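Local structure of putative transcriptional regulator (TetR/AcrR family) (Acinetobacter sp., 3KNW) at residues S86-L91 with S195-L200; K137-R142 with V168-Y173; I149-G154 with V160-L165. The protein probably binds DNA through a helix-turn-helix and regulates transcription. All blocks are in the same frame, centred on the assembly; numbering follows the deposited sequence.

Interaction 1: residues S86-L91 with S195-L200; sequences SARDKL and STKMML
Arg88 reaches across to Leu200 and Lys197 in a helix-helix contact that joins the first turn of helix 87-100 to the last turn of helix 187-200, within the all-helical C-terminal domain of a TetR-type regulator. It is a useful case of a charged side chain doing apolar work along its length and polar work at its tip. With CG anti to the backbone N (chi1 168°) and the chain extended as far as NE, the arginine spans a gap in which the CA atoms of Arg88 and Leu200 stand 7.9 Å apart. Its aliphatic part runs past the leucine, with Arg88 CG 4.2 Å from Leu200 CD1. Farther out, the guanidinium lays one face over the leucine: Leu200 CB sits 3.5 Å above its plane, displaced toward the rim, and is 3.6 Å from Arg88 NH1. Leu91, one turn along the helix, also directs its CB toward the segment 195-200 but lies just at the margin of the contact, which buries 209 Å² in all.

No hydrogen bond crosses between the two segments. The charge is met just beyond them, where Arg88 NH1 forms a salt bridge with Asp201, the residue that follows Leu200. The guanidinium therefore lies by the C-terminal end of helix 187-200, a position where the helix dipole would be expected to favour a positive group. Lys197 presents its backbone and CB here, while its amine leads away to a weak, long ion pair with Glu194. The loop residues Ser155 and Gln157 also touch the arginine side chain. With Asp201 as the strong partner of the guanidinium, Arg88 NH2 stays at a long 3.8 Å from Lys197 O, which it approaches obliquely.

Interaction 2: residues K137-R142 with V168-Y173; sequences KRLIAR and VIYQMY
Tyr170 points its ring at Leu139 and Ile140, and both aliphatic side chains cross it at about a right angle. The ring arrives with CG anti to the backbone N (chi1 -171°), which carries it straight out from helix 162-183 toward helix 126-153. There the two neighbouring residues divide the ring between them. Leu139 takes the outer corner: its CD2 methyl lies 3.4 Å from Tyr170 CE1, a snug approach, and 4.0 Å from Tyr170 OH. Ile140 takes the corner diagonally across, nearer the tyrosine backbone, where CG1 is 4.0 Å from Tyr170 CD2 and the terminal CD1 methyl is 4.1 Å from that same ring atom. Both come obliquely from the same side of the ring plane, so the leucine and the isoleucine together hold the ring along its diagonal.

The contact is wholly apolar and buries 144 Å². Of the CA pairs across it, Ile140 and Tyr170 are the closest, at 7.0 Å. Val136 and Met143, on helix 126-153 to either side in sequence, also touch the tyrosine, and Trp98 of helix 87-100 adds a further wall. Leu139 meanwhile packs on Leu77 of helix 58-81 and Tyr94 of helix 87-100. Ile140 meets Tyr183 of the second subunit, and the amine of Lys137 makes a cation-pi interaction with that same ring.

The example illustrates how one large aromatic side chain can bridge helix 126-153 and helix 162-183 while residues alongside it serve the dimer. In this all-helical C-terminal domain, helix 162-183 packs on helix 126-153 on one side and meets the second subunit on another, consistent with the helical dimer interface of TetR-family regulators.

Interaction 3: residues I149-G154 with V160-L165; sequences IGQQEG and VVPDVL
Gln151 faces the carbonyl of Val160 and the ring of Pro162 at the loop joining two consecutive helices, where helix 126-153 ends and helix 162-183 begins in the C-terminal domain of this TetR-type protein. The contact is small, burying 108 Å², and lies near the surface.

Its polar part rests on the glutamine amide. The chain is held extended beyond CG (chi2 172°), so the amide is delivered to the beginning of the next helix although the CA atoms of Gln151 and Pro162 are 8.7 Å apart. As modelled, Gln151 OE1 lies 3.0 Å from Val160 O. The amide is probably turned over in the model, and with the opposite orientation this approach may be a hydrogen bond to the Val160 carbonyl.

The packing falls to Pro162, whose CB points toward Gln151 and whose ring, through CG and CD, lies against the amide obliquely. Arg148 touches the same proline from the preceding turn of helix 126-153. Leu165 packs on Ile147 and Thr158, while Gln151 also leans on Ile156 and Thr158 of the loop. Val164 meets Gln191 of the second subunit.

The backbone part concerns the two ends of the connection. Gly154 leaves the helical conformation with a positive phi of 89°, which glycine adopts readily because it has no side chain. Glu153 OE1 then bonds to Ser155 OG just after the glycine. At the other end Val161 is the N-cap, and Pro162 follows in the first turn, where a backbone N-H would have no helical acceptor. The first full turn closes with Leu165 N donating to Val161 O at 3.1 Å.

The three contacts lie one within another along the chain: interaction 3 closes the short loop between helices 126-153 and 162-183, interaction 2 joins the same two helices farther from that loop, and interaction 1 encloses both by bringing helix 187-200 to helix 87-100. The centre of interaction 1 is about 10 Å from that of interaction 3, and that of interaction 2 is about 13 Å from both. Thr196 OG1 and Tyr173 OH, 2.6 Å apart in a probable hydrogen bond, tie interactions 1 and 2, whereas Ala87 CB packs on Gly150 CA between interactions 1 and 3. Helices 162-183 and 187-200 also meet the second subunit and so belong to both the subunit core and its interface.

Interaction 1: residues S86-L91 with S195-L200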
ATOM      1  N   SER A  86      24.686  16.992   0.148  1.00 14.96           N
ATOM      2  CA  SER A  86      24.265  16.453  -1.131  1.00 13.55           C
ATOM      3  C   SER A  86      22.749  16.390  -1.335  1.00 12.32           C
ATOM      4  O   SER A  86      21.999  16.308  -0.380  1.00 12.34           O
ATOM      5  CB  SER A  86      24.737  15.005  -1.234  1.00 13.32           C
ATOM      6  OG  SER A  86      25.852  14.913  -2.042  1.00 12.76           O
ATOM      7  N   ALA A  87      22.332  16.389  -2.605  1.00 10.60           N
ATOM      8  CA  ALA A  87      20.977  16.011  -2.967  1.00  9.37           C
ATOM      9  C   ALA A  87      20.807  14.540  -2.560  1.00  8.24           C
ATOM     10  O   ALA A  87      19.796  14.169  -1.966  1.00  7.50           O
ATOM     11  CB  ALA A  87      20.719  16.215  -4.507  1.00  8.46           C
ATOM     12  N   ARG A  88      21.812  13.726  -2.863  1.00  6.97           N
ATOM     13  CA  ARG A  88      21.747  12.316  -2.589  1.00  7.65           C
ATOM     14  C   ARG A  88      21.542  11.998  -1.113  1.00  8.19           C
ATOM     15  O   ARG A  88      20.647  11.202  -0.742  1.00  8.77           O
ATOM     16  CB  ARG A  88      23.004  11.650  -3.061  1.00  7.90           C
ATOM     17  CG  ARG A  88      23.118  10.249  -2.536  1.00 11.14           C
ATOM     18  CD  ARG A  88      24.090   9.501  -3.379  1.00 12.73           C
ATOM     19  NE  ARG A  88      24.128   8.105  -3.006  1.00 14.29           N
ATOM     20  CZ  ARG A  88      24.396   7.121  -3.852  1.00 13.94           C
ATOM     21  NH1 ARG A  88      24.655   7.383  -5.130  1.00 14.56           N
ATOM     22  NH2 ARG A  88      24.397   5.866  -3.420  1.00 14.77           N
ATOM     23  N   ASP A  89      22.357  12.615  -0.276  1.00  7.88           N
ATOM     24  CA  ASP A  89      22.263  12.405   1.147  1.00  8.27           C
ATOM     25  C   ASP A  89      20.983  13.001   1.648  1.00  7.53           C
ATOM     26  O   ASP A  89      20.417  12.490   2.601  1.00  8.29           O
ATOM     27  CB  ASP A  89      23.521  12.955   1.906  1.00  8.35           C
ATOM     28  CG  ASP A  89      24.797  12.131   1.605  1.00 10.69           C
ATOM     29  OD1 ASP A  89      24.759  11.208   0.739  1.00 13.73           O
ATOM     30  OD2 ASP A  89      25.846  12.406   2.202  1.00 13.99           O
ATOM     31  N   LYS A  90      20.499  14.071   1.045  1.00  6.78           N
ATOM     32  CA  LYS A  90      19.230  14.612   1.533  1.00  6.70           C
ATOM     33  C   LYS A  90      18.096  13.603   1.330  1.00  6.95           C
ATOM     34  O   LYS A  90      17.167  13.494   2.154  1.00  6.91           O
ATOM     35  CB  LYS A  90      18.892  15.908   0.814  1.00  7.25           C
ATOM     36  CG  LYS A  90      19.479  17.186   1.463  1.00  6.16           C
ATOM     37  CD  LYS A  90      19.102  18.388   0.648  1.00  5.03           C
ATOM     38  CE  LYS A  90      20.207  19.493   0.652  1.00  7.60           C
ATOM     39  NZ  LYS A  90      20.123  20.311  -0.585  1.00  6.95           N
ATOM     40  N   LEU A  91      18.198  12.871   0.214  1.00  6.71           N
ATOM     41  CA  LEU A  91      17.182  11.934  -0.232  1.00  6.10           C
ATOM     42  C   LEU A  91      17.299  10.641   0.577  1.00  6.32           C
ATOM     43  O   LEU A  91      16.300  10.013   0.904  1.00  6.15           O
ATOM     44  CB  LEU A  91      17.343  11.644  -1.735  1.00  4.96           C
ATOM     45  CG  LEU A  91      16.318  10.662  -2.312  1.00  4.25           C
ATOM     46  CD1 LEU A  91      14.948  10.995  -1.889  1.00  2.00           C
ATOM     47  CD2 LEU A  91      16.374  10.661  -3.766  1.00  3.70           C
ATOM     48  N   SER A 195      18.375  -1.153  -1.678  1.00 12.80           N
ATOM     49  CA  SER A 195      18.093  -1.024  -3.083  1.00 12.41           C
ATOM     50  C   SER A 195      18.115   0.395  -3.665  1.00 12.51           C
ATOM     51  O   SER A 195      18.572   0.569  -4.794  1.00 10.68           O
ATOM     52  CB  SER A 195      16.762  -1.714  -3.376  1.00 13.03           C
ATOM     53  OG  SER A 195      17.062  -3.086  -3.615  1.00 13.70           O
ATOM     54  N   THR A 196      17.634   1.384  -2.918  1.00 13.40           N
ATOM     55  CA  THR A 196      17.691   2.757  -3.349  1.00 16.05           C
ATOM     56  C   THR A 196      19.160   3.209  -3.668  1.00 19.01           C
ATOM     57  O   THR A 196      19.372   4.110  -4.495  1.00 19.10           O
ATOM     58  CB  THR A 196      17.099   3.714  -2.278  1.00 17.08           C
ATOM     59  OG1 THR A 196      15.780   3.288  -1.909  1.00 15.17           O
ATOM     60  CG2 THR A 196      17.052   5.174  -2.799  1.00 16.01           C
ATOM     61  N   LYS A 197      20.160   2.552  -3.056  1.00 20.74           N
ATOM     62  CA  LYS A 197      21.548   2.883  -3.315  1.00 22.14           C
ATOM     63  C   LYS A 197      22.024   2.383  -4.690  1.00 23.25           C
ATOM     64  O   LYS A 197      22.590   3.161  -5.447  1.00 24.89           O
ATOM     65  CB  LYS A 197      22.469   2.361  -2.201  1.00 22.42           C
ATOM     66  CG  LYS A 197      22.247   3.018  -0.818  1.00 24.00           C
ATOM     67  CD  LYS A 197      23.459   2.725   0.099  1.00 25.99           C
ATOM     68  CE  LYS A 197      23.077   2.590   1.559  1.00 26.74           C
ATOM     69  NZ  LYS A 197      24.188   1.944   2.396  1.00 26.24           N
HETATM   70  N   MSE A 198      21.845   1.109  -5.014  1.00 23.21           N
HETATM   71  CA  MSE A 198      22.002   0.663  -6.409  1.00 23.55           C
HETATM   72  C   MSE A 198      21.359   1.641  -7.408  1.00 22.99           C
HETATM   73  O   MSE A 198      21.983   2.095  -8.352  1.00 23.49           O
HETATM   74  CB  MSE A 198      21.342  -0.724  -6.630  1.00 24.49           C
HETATM   75  CG  MSE A 198      21.539  -1.765  -5.493  1.00 26.77           C
HETATM   76 SE   MSE A 198      21.290  -3.681  -6.011  0.70 30.44          SE
HETATM   77  CE  MSE A 198      22.813  -4.451  -5.037  1.00 28.54           C
HETATM   78  N   MSE A 199      20.101   1.979  -7.197  1.00 22.89           N
HETATM   79  CA  MSE A 199      19.389   2.797  -8.161  1.00 23.11           C
HETATM   80  C   MSE A 199      20.007   4.204  -8.328  1.00 23.24           C
HETATM   81  O   MSE A 199      19.982   4.744  -9.405  1.00 23.17           O
HETATM   82  CB  MSE A 199      17.925   2.928  -7.753  1.00 23.49           C
HETATM   83  CG  MSE A 199      17.204   1.609  -7.741  1.00 23.83           C
HETATM   84 SE   MSE A 199      15.356   1.784  -7.301  0.70 21.73          SE
HETATM   85  CE  MSE A 199      14.928  -0.052  -7.559  1.00 18.46           C
ATOM     86  N   LEU A 200      20.565   4.796  -7.286  1.00 23.05           N
ATOM     87  CA  LEU A 200      21.188   6.124  -7.447  1.00 23.04           C
ATOM     88  C   LEU A 200      22.548   6.077  -8.170  1.00 24.54           C
ATOM     89  O   LEU A 200      22.898   7.022  -8.901  1.00 24.84           O
ATOM     90  CB  LEU A 200      21.277   6.868  -6.109  1.00 22.18           C
ATOM     91  CG  LEU A 200      19.910   7.075  -5.437  1.00 18.79           C
ATOM     92  CD1 LEU A 200      20.056   7.730  -4.058  1.00 17.75           C
ATOM     93  CD2 LEU A 200      19.035   7.988  -6.310  1.00 19.84           C
TER

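Interaction 2: residues K137-R142 with V168-Y173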
ATOM      1  N   LYS A 137       1.070  13.894  -5.091  1.00  7.11           N
ATOM      2  CA  LYS A 137       1.697  14.417  -6.333  1.00  8.56           C
ATOM      3  C   LYS A 137       2.793  15.467  -6.045  1.00  8.37           C
ATOM      4  O   LYS A 137       3.807  15.517  -6.709  1.00  8.31           O
ATOM      5  CB  LYS A 137       0.666  15.047  -7.263  1.00  9.14           C
ATOM      6  CG  LYS A 137      -0.345  14.120  -7.885  1.00 12.26           C
ATOM      7  CD  LYS A 137       0.228  13.225  -8.964  1.00 15.39           C
ATOM      8  CE  LYS A 137      -0.842  12.949 -10.081  1.00 17.84           C
ATOM      9  NZ  LYS A 137      -2.290  12.791  -9.549  1.00 15.79           N
ATOM     10  N   ARG A 138       2.591  16.299  -5.045  1.00  9.63           N
ATOM     11  CA  ARG A 138       3.616  17.254  -4.703  1.00 11.84           C
ATOM     12  C   ARG A 138       4.901  16.633  -4.126  1.00 12.08           C
ATOM     13  O   ARG A 138       6.012  17.078  -4.453  1.00 12.43           O
ATOM     14  CB  ARG A 138       3.064  18.280  -3.746  1.00 12.42           C
ATOM     15  CG  ARG A 138       2.413  19.449  -4.450  1.00 15.54           C
ATOM     16  CD  ARG A 138       2.295  20.582  -3.467  1.00 19.54           C
ATOM     17  NE  ARG A 138       1.230  20.409  -2.480  1.00 21.99           N
ATOM     18  CZ  ARG A 138       1.249  20.947  -1.248  1.00 25.80           C
ATOM     19  NH1 ARG A 138       0.213  20.767  -0.426  1.00 24.33           N
ATOM     20  NH2 ARG A 138       2.311  21.647  -0.806  1.00 26.62           N
ATOM     21  N   LEU A 139       4.740  15.622  -3.273  1.00 11.51           N
ATOM     22  CA  LEU A 139       5.854  14.921  -2.701  1.00 11.89           C
ATOM     23  C   LEU A 139       6.657  14.243  -3.777  1.00 11.88           C
ATOM     24  O   LEU A 139       7.857  14.403  -3.854  1.00 13.49           O
ATOM     25  CB  LEU A 139       5.375  13.961  -1.643  1.00 12.76           C
ATOM     26  CG  LEU A 139       6.474  13.135  -1.004  1.00 15.08           C
ATOM     27  CD1 LEU A 139       7.469  14.015  -0.277  1.00 14.79           C
ATOM     28  CD2 LEU A 139       5.873  12.091  -0.091  1.00 13.45           C
ATOM     29  N   ILE A 140       6.034  13.578  -4.706  1.00 12.77           N
ATOM     30  CA  ILE A 140       6.827  12.915  -5.752  1.00 13.28           C
ATOM     31  C   ILE A 140       7.635  13.986  -6.525  1.00 14.87           C
ATOM     32  O   ILE A 140       8.768  13.770  -6.904  1.00 16.35           O
ATOM     33  CB  ILE A 140       5.920  12.074  -6.675  1.00 13.25           C
ATOM     34  CG1 ILE A 140       5.354  10.867  -5.875  1.00 15.11           C
ATOM     35  CG2 ILE A 140       6.661  11.608  -7.888  1.00  6.74           C
ATOM     36  CD1 ILE A 140       4.282  10.005  -6.676  1.00 13.55           C
ATOM     37  N   ALA A 141       7.047  15.150  -6.711  1.00 15.57           N
ATOM     38  CA  ALA A 141       7.647  16.218  -7.486  1.00 16.60           C
ATOM     39  C   ALA A 141       8.815  16.887  -6.725  1.00 17.17           C
ATOM     40  O   ALA A 141       9.820  17.186  -7.315  1.00 17.59           O
ATOM     41  CB  ALA A 141       6.549  17.274  -7.909  1.00 14.13           C
ATOM     42  N   ARG A 142       8.691  17.090  -5.415  1.00 18.99           N
ATOM     43  CA  ARG A 142       9.861  17.460  -4.589  1.00 19.47           C
ATOM     44  C   ARG A 142      10.962  16.392  -4.699  1.00 19.12           C
ATOM     45  O   ARG A 142      12.088  16.728  -4.910  1.00 19.63           O
ATOM     46  CB  ARG A 142       9.500  17.608  -3.105  1.00 20.54           C
ATOM     47  CG  ARG A 142       8.544  18.708  -2.738  1.00 22.07           C
ATOM     48  CD  ARG A 142       9.192  20.033  -2.783  1.00 26.50           C
ATOM     49  NE  ARG A 142      10.098  20.347  -1.658  1.00 29.72           N
ATOM     50  CZ  ARG A 142       9.705  20.644  -0.412  1.00 28.68           C
ATOM     51  NH1 ARG A 142      10.612  20.943   0.507  1.00 26.96           N
ATOM     52  NH2 ARG A 142       8.417  20.617  -0.080  1.00 29.21           N
ATOM     53  N   VAL A 168       9.409   5.442  -9.078  1.00 10.88           N
ATOM     54  CA  VAL A 168       9.898   4.189  -8.746  1.00 11.44           C
ATOM     55  C   VAL A 168      10.225   4.125  -7.262  1.00 10.86           C
ATOM     56  O   VAL A 168       9.759   3.241  -6.524  1.00  9.21           O
ATOM     57  CB  VAL A 168      11.168   3.907  -9.484  1.00 12.65           C
ATOM     58  CG1 VAL A 168      11.799   2.653  -8.825  1.00 14.12           C
ATOM     59  CG2 VAL A 168      10.860   3.730 -10.947  1.00 11.27           C
ATOM     60  N   ILE A 169      11.022   5.076  -6.818  1.00 10.45           N
ATOM     61  CA  ILE A 169      11.415   5.077  -5.421  1.00 11.05           C
ATOM     62  C   ILE A 169      10.175   5.191  -4.516  1.00 10.87           C
ATOM     63  O   ILE A 169       9.966   4.347  -3.589  1.00 11.38           O
ATOM     64  CB  ILE A 169      12.407   6.184  -5.130  1.00 11.20           C
ATOM     65  CG1 ILE A 169      13.734   5.869  -5.761  1.00 12.84           C
ATOM     66  CG2 ILE A 169      12.594   6.372  -3.652  1.00 12.57           C
ATOM     67  CD1 ILE A 169      14.676   7.047  -5.698  1.00 14.78           C
ATOM     68  N   TYR A 170       9.308   6.151  -4.818  1.00  9.69           N
ATOM     69  CA  TYR A 170       8.160   6.321  -3.955  1.00 10.90           C
ATOM     70  C   TYR A 170       7.197   5.099  -3.982  1.00 10.10           C
ATOM     71  O   TYR A 170       6.656   4.707  -2.961  1.00 10.17           O
ATOM     72  CB  TYR A 170       7.441   7.626  -4.244  1.00 10.45           C
ATOM     73  CG  TYR A 170       6.377   7.941  -3.237  1.00 13.50           C
ATOM     74  CD1 TYR A 170       6.676   8.577  -2.053  1.00 15.43           C
ATOM     75  CD2 TYR A 170       5.065   7.637  -3.478  1.00 17.21           C
ATOM     76  CE1 TYR A 170       5.673   8.907  -1.124  1.00 15.34           C
ATOM     77  CE2 TYR A 170       4.064   7.964  -2.545  1.00 18.95           C
ATOM     78  CZ  TYR A 170       4.381   8.621  -1.396  1.00 15.54           C
ATOM     79  OH  TYR A 170       3.395   8.922  -0.485  1.00 19.84           O
ATOM     80  N   GLN A 171       7.041   4.476  -5.129  1.00  9.88           N
ATOM     81  CA  GLN A 171       6.183   3.320  -5.223  1.00  9.77           C
ATOM     82  C   GLN A 171       6.750   2.167  -4.437  1.00  9.80           C
ATOM     83  O   GLN A 171       6.018   1.538  -3.729  1.00 11.30           O
ATOM     84  CB  GLN A 171       6.010   2.901  -6.660  1.00  9.66           C
ATOM     85  CG  GLN A 171       5.003   3.761  -7.385  1.00  9.42           C
ATOM     86  CD  GLN A 171       4.957   3.520  -8.862  1.00  7.41           C
ATOM     87  OE1 GLN A 171       4.389   4.289  -9.596  1.00  7.29           O
ATOM     88  NE2 GLN A 171       5.552   2.461  -9.295  1.00  9.04           N
HETATM   89  N   MSE A 172       8.046   1.906  -4.548  1.00  9.59           N
HETATM   90  CA  MSE A 172       8.722   0.827  -3.822  1.00  8.30           C
HETATM   91  C   MSE A 172       8.678   1.025  -2.364  1.00  9.63           C
HETATM   92  O   MSE A 172       8.450   0.063  -1.631  1.00 10.35           O
HETATM   93  CB  MSE A 172      10.162   0.678  -4.268  1.00  8.38           C
HETATM   94  CG  MSE A 172      11.024  -0.327  -3.451  1.00  8.76           C
HETATM   95 SE   MSE A 172      12.807  -0.313  -4.231  0.70  3.64          SE
HETATM   96  CE  MSE A 172      13.496   1.255  -3.442  1.00  6.72           C
ATOM     97  N   TYR A 173       8.793   2.268  -1.881  1.00  9.89           N
ATOM     98  CA  TYR A 173       8.669   2.459  -0.426  1.00  8.02           C
ATOM     99  C   TYR A 173       7.282   2.243   0.097  1.00  8.15           C
ATOM    100  O   TYR A 173       7.118   1.612   1.129  1.00  8.18           O
ATOM    101  CB  TYR A 173       9.225   3.800   0.035  1.00  8.57           C
ATOM    102  CG  TYR A 173      10.721   3.725   0.182  1.00  8.62           C
ATOM    103  CD1 TYR A 173      11.564   3.647  -0.939  1.00  9.68           C
ATOM    104  CD2 TYR A 173      11.318   3.691   1.424  1.00 11.70           C
ATOM    105  CE1 TYR A 173      12.940   3.613  -0.821  1.00  7.03           C
ATOM    106  CE2 TYR A 173      12.729   3.645   1.531  1.00 10.51           C
ATOM    107  CZ  TYR A 173      13.508   3.579   0.410  1.00  8.96           C
ATOM    108  OH  TYR A 173      14.889   3.503   0.550  1.00 13.65           O
TER

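Interaction 3: residues I149-G154 with V160-L165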
ATOM      1  N   ILE A 149      18.564  18.058  -9.051  1.00 20.51           N
ATOM      2  CA  ILE A 149      19.673  18.707  -8.370  1.00 19.64           C
ATOM      3  C   ILE A 149      20.818  17.713  -8.135  1.00 19.60           C
ATOM      4  O   ILE A 149      21.953  18.029  -8.410  1.00 21.90           O
ATOM      5  CB  ILE A 149      19.259  19.420  -7.068  1.00 19.60           C
ATOM      6  CG1 ILE A 149      18.340  20.624  -7.353  1.00 19.24           C
ATOM      7  CG2 ILE A 149      20.478  19.970  -6.350  1.00 18.42           C
ATOM      8  CD1 ILE A 149      17.475  21.067  -6.130  1.00 18.71           C
ATOM      9  N   GLY A 150      20.557  16.500  -7.718  1.00 19.23           N
ATOM     10  CA  GLY A 150      21.646  15.557  -7.479  1.00 19.25           C
ATOM     11  C   GLY A 150      22.369  15.078  -8.723  1.00 19.28           C
ATOM     12  O   GLY A 150      23.544  14.727  -8.700  1.00 19.36           O
ATOM     13  N   GLN A 151      21.655  15.025  -9.817  1.00 19.63           N
ATOM     14  CA  GLN A 151      22.263  14.613 -11.050  1.00 20.15           C
ATOM     15  C   GLN A 151      23.096  15.763 -11.633  1.00 20.15           C
ATOM     16  O   GLN A 151      24.123  15.509 -12.246  1.00 19.60           O
ATOM     17  CB  GLN A 151      21.175  14.147 -12.034  1.00 20.52           C
ATOM     18  CG  GLN A 151      20.650  12.730 -11.722  1.00 20.46           C
ATOM     19  CD  GLN A 151      19.450  12.346 -12.550  1.00 21.12           C
ATOM     20  OE1 GLN A 151      19.394  11.266 -13.156  1.00 22.26           O
ATOM     21  NE2 GLN A 151      18.474  13.212 -12.571  1.00 23.79           N
ATOM     22  N   GLN A 152      22.640  17.009 -11.449  1.00 20.22           N
ATOM     23  CA  GLN A 152      23.398  18.192 -11.885  1.00 20.85           C
ATOM     24  C   GLN A 152      24.785  18.168 -11.224  1.00 20.36           C
ATOM     25  O   GLN A 152      25.765  18.345 -11.918  1.00 19.74           O
ATOM     26  CB  GLN A 152      22.742  19.522 -11.462  1.00 21.35           C
ATOM     27  CG  GLN A 152      21.526  20.027 -12.219  1.00 23.30           C
ATOM     28  CD  GLN A 152      20.799  21.183 -11.449  1.00 26.59           C
ATOM     29  OE1 GLN A 152      21.443  21.957 -10.664  1.00 25.99           O
ATOM     30  NE2 GLN A 152      19.457  21.291 -11.661  1.00 24.12           N
ATOM     31  N   GLU A 153      24.842  17.951  -9.895  1.00 20.13           N
ATOM     32  CA  GLU A 153      26.118  17.971  -9.133  1.00 19.75           C
ATOM     33  C   GLU A 153      26.942  16.712  -9.282  1.00 18.95           C
ATOM     34  O   GLU A 153      28.072  16.689  -8.871  1.00 19.50           O
ATOM     35  CB  GLU A 153      25.919  18.026  -7.625  1.00 19.93           C
ATOM     36  CG  GLU A 153      24.931  18.956  -7.025  1.00 21.15           C
ATOM     37  CD  GLU A 153      24.396  18.370  -5.693  1.00 25.30           C
ATOM     38  OE1 GLU A 153      24.357  17.102  -5.535  1.00 22.29           O
ATOM     39  OE2 GLU A 153      24.010  19.185  -4.806  1.00 25.80           O
ATOM     40  N   GLY A 154      26.386  15.629  -9.770  1.00 18.65           N
ATOM     41  CA  GLY A 154      27.169  14.403  -9.842  1.00 18.28           C
ATOM     42  C   GLY A 154      27.083  13.540  -8.596  1.00 18.08           C
ATOM     43  O   GLY A 154      27.774  12.530  -8.471  1.00 18.53           O
ATOM     44  N   VAL A 160      18.593   7.760 -15.253  1.00 19.51           N
ATOM     45  CA  VAL A 160      17.159   7.617 -15.295  1.00 16.97           C
ATOM     46  C   VAL A 160      16.581   8.956 -14.973  1.00 17.30           C
ATOM     47  O   VAL A 160      16.991   9.673 -14.068  1.00 17.83           O
ATOM     48  CB  VAL A 160      16.646   6.539 -14.312  1.00 17.92           C
ATOM     49  CG1 VAL A 160      15.050   6.532 -14.275  1.00 15.21           C
ATOM     50  CG2 VAL A 160      17.240   5.110 -14.660  1.00 12.40           C
ATOM     51  N   VAL A 161      15.602   9.312 -15.742  1.00 16.71           N
ATOM     52  CA  VAL A 161      15.045  10.641 -15.669  1.00 16.28           C
ATOM     53  C   VAL A 161      14.376  10.874 -14.305  1.00 14.43           C
ATOM     54  O   VAL A 161      13.743  10.022 -13.797  1.00 13.20           O
ATOM     55  CB  VAL A 161      14.062  10.774 -16.900  1.00 16.91           C
ATOM     56  CG1 VAL A 161      12.715  11.305 -16.492  1.00 16.22           C
ATOM     57  CG2 VAL A 161      14.761  11.579 -17.946  1.00 16.83           C
ATOM     58  N   PRO A 162      14.522  12.059 -13.719  1.00 14.22           N
ATOM     59  CA  PRO A 162      14.009  12.292 -12.401  1.00 14.27           C
ATOM     60  C   PRO A 162      12.588  12.002 -12.145  1.00 15.42           C
ATOM     61  O   PRO A 162      12.237  11.628 -11.018  1.00 17.10           O
ATOM     62  CB  PRO A 162      14.220  13.787 -12.196  1.00 14.09           C
ATOM     63  CG  PRO A 162      15.230  14.155 -13.058  1.00 12.92           C
ATOM     64  CD  PRO A 162      15.402  13.151 -14.135  1.00 13.80           C
ATOM     65  N   ASP A 163      11.737  12.208 -13.128  1.00 16.49           N
ATOM     66  CA  ASP A 163      10.319  12.075 -12.912  1.00 17.25           C
ATOM     67  C   ASP A 163       9.948  10.583 -12.837  1.00 16.41           C
ATOM     68  O   ASP A 163       8.963  10.217 -12.172  1.00 17.93           O
ATOM     69  CB  ASP A 163       9.570  12.874 -13.978  1.00 18.43           C
ATOM     70  CG  ASP A 163       9.987  14.362 -13.973  1.00 27.03           C
ATOM     71  OD1 ASP A 163       9.199  15.136 -13.320  1.00 28.95           O
ATOM     72  OD2 ASP A 163      11.162  14.718 -14.519  1.00 31.83           O
ATOM     73  N   VAL A 164      10.726   9.725 -13.508  1.00 14.46           N
ATOM     74  CA  VAL A 164      10.566   8.274 -13.425  1.00 12.54           C
ATOM     75  C   VAL A 164      11.150   7.797 -12.108  1.00 13.12           C
ATOM     76  O   VAL A 164      10.557   7.015 -11.375  1.00 14.87           O
ATOM     77  CB  VAL A 164      11.206   7.562 -14.684  1.00 12.29           C
ATOM     78  CG1 VAL A 164      11.238   6.051 -14.555  1.00  9.97           C
ATOM     79  CG2 VAL A 164      10.436   7.936 -15.924  1.00  8.13           C
ATOM     80  N   LEU A 165      12.305   8.300 -11.724  1.00 13.23           N
ATOM     81  CA  LEU A 165      12.974   7.655 -10.595  1.00 13.04           C
ATOM     82  C   LEU A 165      12.202   7.986  -9.311  1.00 12.22           C
ATOM     83  O   LEU A 165      12.060   7.157  -8.441  1.00 12.98           O
ATOM     84  CB  LEU A 165      14.424   8.053 -10.553  1.00 12.65           C
ATOM     85  CG  LEU A 165      15.343   7.361  -9.576  1.00 15.65           C
ATOM     86  CD1 LEU A 165      15.349   5.849  -9.727  1.00 13.27           C
ATOM     87  CD2 LEU A 165      16.755   7.920  -9.789  1.00 14.62           C
TER